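Local coordinates for protein putative immunoglobulin A1 protease (Bacteroides ovatus, PDB 3N6Z) that is of unproven function but may act as a protease that cleaves immunoglobulin A1, at residues A[11-17]-A[56-64]. Numbering follows the deposited sequence.
Sequences DSYTRVP and TQIRNMRSV
Tyr13 meets Arg59 and Arg62, and Thr14 meets Asn60, where the N-terminal loop 11-17 lies against the short helix 55-58 and the weakly bonded helical turn at about 61-64, at the first-strand end of a parallel beta-solenoid. Hydrogen bonds do most of the holding. The phenol OH of Tyr13 donates to Arg59 O and accepts from Arg62, whose NE (2.5 Å) and NH2 (2.8 Å) both reach Tyr13 OH side-on, nearly in the guanidinium plane, the NE bond the straighter (155° against 135°), so that three bonds meet at the phenol oxygen. Asp86 takes a salt bridge from Arg59 and, through its backbone O, a bond from Arg62. The amide of Asn60 is gripped at both ends: OD1 accepts from Thr14 OG1 at 2.8 Å, while ND2 donates to Val16 O from above the carbonyl plane and also to Leu38 O. Apolar contacts fill in between. With Thr14 OG1 turned between the backbone N and the carbonyl carbon (chi1 70°), CG2 lies over the ring centre of its neighbour Tyr13 and, offset toward the rim, over a face of the Arg59 guanidinium. Thr56 CG2 presses tightly on Val16, 3.4 Å from its CB. One water completes the join, accepting from Tyr13 N and donating to Asn60 OD1, with Ser63 OG 2.6 Å from the water oxygen.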
loop_
_atom_site.group_PDB
_atom_site.type_symbol
_atom_site.label_atom_id
_atom_site.label_comp_id
_atom_site.label_asym_id
_atom_site.label_seq_id
_atom_site.Cartn_x
_atom_site.Cartn_y
_atom_site.Cartn_z
ATOM N N ASP A 11 -15.219 -26.460 10.311
ATOM C CA ASP A 11 -14.449 -26.640 11.576
ATOM C C ASP A 11 -13.175 -25.768 11.542
ATOM O O ASP A 11 -12.438 -25.730 10.534
ATOM C CB ASP A 11 -14.185 -28.153 11.894
ATOM C CG ASP A 11 -13.174 -28.837 10.951
ATOM O OD1 ASP A 11 -12.270 -28.190 10.442
ATOM O OD2 ASP A 11 -13.258 -30.054 10.748
ATOM N N SER A 12 -12.937 -25.025 12.639
ATOM C CA SER A 12 -11.797 -24.078 12.710
ATOM C C SER A 12 -10.449 -24.787 12.646
ATOM O O SER A 12 -10.283 -25.853 13.244
ATOM C CB SER A 12 -11.852 -23.218 13.998
ATOM O OG SER A 12 -11.352 -23.869 15.156
ATOM N N TYR A 13 -9.481 -24.183 11.937
ATOM C CA TYR A 13 -8.080 -24.618 12.064
ATOM C C TYR A 13 -7.329 -23.996 13.211
ATOM O O TYR A 13 -6.182 -24.378 13.448
ATOM C CB TYR A 13 -7.264 -24.404 10.798
ATOM C CG TYR A 13 -6.763 -23.023 10.507
ATOM C CD1 TYR A 13 -7.625 -22.046 10.012
ATOM C CD2 TYR A 13 -5.416 -22.706 10.656
ATOM C CE1 TYR A 13 -7.182 -20.807 9.713
ATOM C CE2 TYR A 13 -4.945 -21.455 10.342
ATOM C CZ TYR A 13 -5.821 -20.513 9.899
ATOM O OH TYR A 13 -5.303 -19.278 9.585
ATOM N N THR A 14 -7.927 -22.976 13.851
ATOM C CA THR A 14 -7.330 -22.286 15.011
ATOM C C THR A 14 -8.032 -22.750 16.317
ATOM O O THR A 14 -9.012 -23.554 16.284
ATOM C CB THR A 14 -7.489 -20.760 14.878
ATOM O OG1 THR A 14 -8.862 -20.429 15.043
ATOM C CG2 THR A 14 -7.031 -20.204 13.487
ATOM N N ARG A 15 -7.541 -22.228 17.451
ATOM C CA ARG A 15 -8.108 -22.557 18.770
ATOM C C ARG A 15 -9.420 -21.829 19.099
ATOM O O ARG A 15 -10.040 -22.112 20.134
ATOM C CB ARG A 15 -7.076 -22.312 19.888
ATOM C CG ARG A 15 -6.714 -20.850 20.113
ATOM C CD ARG A 15 -5.625 -20.717 21.178
ATOM N NE ARG A 15 -5.154 -19.334 21.299
ATOM C CZ ARG A 15 -4.242 -18.753 20.515
ATOM N NH1 ARG A 15 -3.665 -19.454 19.520
ATOM N NH2 ARG A 15 -3.895 -17.465 20.738
ATOM N N VAL A 16 -9.850 -20.900 18.229
ATOM C CA VAL A 16 -11.147 -20.193 18.391
ATOM C C VAL A 16 -12.039 -20.654 17.251
ATOM O O VAL A 16 -11.608 -20.502 16.093
ATOM C CB VAL A 16 -11.021 -18.634 18.329
ATOM C CG1 VAL A 16 -12.395 -17.936 18.022
ATOM C CG2 VAL A 16 -10.369 -18.116 19.629
ATOM N N PRO A 17 -13.256 -21.217 17.569
ATOM C CA PRO A 17 -13.845 -21.341 18.944
ATOM C C PRO A 17 -13.261 -22.513 19.767
ATOM O O PRO A 17 -12.912 -23.556 19.189
ATOM C CB PRO A 17 -15.341 -21.566 18.665
ATOM C CG PRO A 17 -15.368 -22.281 17.315
ATOM C CD PRO A 17 -14.079 -21.940 16.576
ATOM N N THR A 56 -6.442 -14.735 16.816
ATOM C CA THR A 56 -6.924 -16.065 16.459
ATOM C C THR A 56 -8.094 -15.907 15.477
ATOM O O THR A 56 -8.185 -16.608 14.458
ATOM C CB THR A 56 -7.377 -16.828 17.675
ATOM O OG1 THR A 56 -6.301 -16.920 18.607
ATOM C CG2 THR A 56 -7.842 -18.243 17.301
ATOM N N GLN A 57 -8.965 -14.944 15.762
ATOM C CA GLN A 57 -10.057 -14.625 14.846
ATOM C C GLN A 57 -9.549 -14.092 13.493
ATOM O O GLN A 57 -10.112 -14.416 12.442
ATOM C CB GLN A 57 -11.072 -13.697 15.513
ATOM C CG GLN A 57 -11.816 -14.351 16.682
ATOM C CD GLN A 57 -12.797 -13.441 17.381
ATOM O OE1 GLN A 57 -12.950 -12.308 17.027
ATOM N NE2 GLN A 57 -13.427 -13.942 18.429
ATOM N N ILE A 58 -8.528 -13.250 13.493
ATOM C CA ILE A 58 -8.016 -12.768 12.233
ATOM C C ILE A 58 -7.465 -13.920 11.377
ATOM O O ILE A 58 -7.575 -13.896 10.136
ATOM C CB ILE A 58 -6.998 -11.585 12.393
ATOM C CG1 ILE A 58 -7.171 -10.565 11.262
ATOM C CG2 ILE A 58 -5.580 -12.057 12.487
ATOM C CD1 ILE A 58 -6.444 -9.246 11.521
ATOM N N ARG A 59 -6.944 -14.952 12.026
ATOM C CA ARG A 59 -6.479 -16.153 11.333
ATOM C C ARG A 59 -7.622 -17.031 10.813
ATOM O O ARG A 59 -7.376 -17.914 10.017
ATOM C CB ARG A 59 -5.519 -16.937 12.221
ATOM C CG ARG A 59 -4.206 -16.175 12.422
ATOM C CD ARG A 59 -3.400 -16.660 13.605
ATOM N NE ARG A 59 -3.027 -18.049 13.405
ATOM C CZ ARG A 59 -3.387 -19.052 14.217
ATOM N NH1 ARG A 59 -4.032 -18.828 15.372
ATOM N NH2 ARG A 59 -3.055 -20.286 13.895
ATOM N N ASN A 60 -8.852 -16.763 11.204
ATOM C CA ASN A 60 -10.023 -17.470 10.673
ATOM C C ASN A 60 -10.580 -16.851 9.393
ATOM O O ASN A 60 -11.450 -17.442 8.756
ATOM C CB ASN A 60 -11.150 -17.620 11.719
ATOM C CG ASN A 60 -10.753 -18.528 12.881
ATOM O OD1 ASN A 60 -9.955 -19.471 12.701
ATOM N ND2 ASN A 60 -11.306 -18.253 14.075
HETATM N N MSE A 61 -10.076 -15.668 8.991
HETATM C CA MSE A 61 -10.593 -15.015 7.782
HETATM C C MSE A 61 -10.516 -15.973 6.584
HETATM O O MSE A 61 -11.446 -16.041 5.786
HETATM C CB MSE A 61 -9.835 -13.737 7.456
HETATM C CG MSE A 61 -10.011 -12.635 8.482
HETATM SE SE MSE A 61 -8.949 -11.079 8.073
HETATM C CE MSE A 61 -9.893 -10.552 6.438
ATOM N N ARG A 62 -9.381 -16.639 6.422
ATOM C CA ARG A 62 -9.190 -17.488 5.240
ATOM C C ARG A 62 -10.232 -18.593 5.133
ATOM O O ARG A 62 -10.596 -19.027 4.027
ATOM C CB ARG A 62 -7.799 -18.083 5.250
ATOM C CG ARG A 62 -7.491 -18.959 6.430
ATOM C CD ARG A 62 -6.149 -19.606 6.060
ATOM N NE ARG A 62 -5.136 -19.548 7.069
ATOM C CZ ARG A 62 -3.807 -19.472 6.843
ATOM N NH1 ARG A 62 -3.239 -19.320 5.607
ATOM N NH2 ARG A 62 -3.031 -19.488 7.914
ATOM N N SER A 63 -10.765 -19.028 6.273
ATOM C CA SER A 63 -11.704 -20.159 6.335
ATOM C C SER A 63 -13.109 -19.782 5.866
ATOM O O SER A 63 -13.906 -20.652 5.614
ATOM C CB SER A 63 -11.753 -20.690 7.769
ATOM O OG SER A 63 -10.426 -20.923 8.284
ATOM N N VAL A 64 -13.410 -18.479 5.808
ATOM C CA VAL A 64 -14.782 -18.027 5.503
ATOM C C VAL A 64 -14.885 -17.197 4.219
ATOM O O VAL A 64 -15.955 -16.681 3.867
ATOM C CB VAL A 64 -15.403 -17.264 6.716
ATOM C CG1 VAL A 64 -15.595 -18.191 7.908
ATOM C CG2 VAL A 64 -14.609 -15.987 7.030
HETATM O O HOH W 1 -10.619 -21.571 10.837
#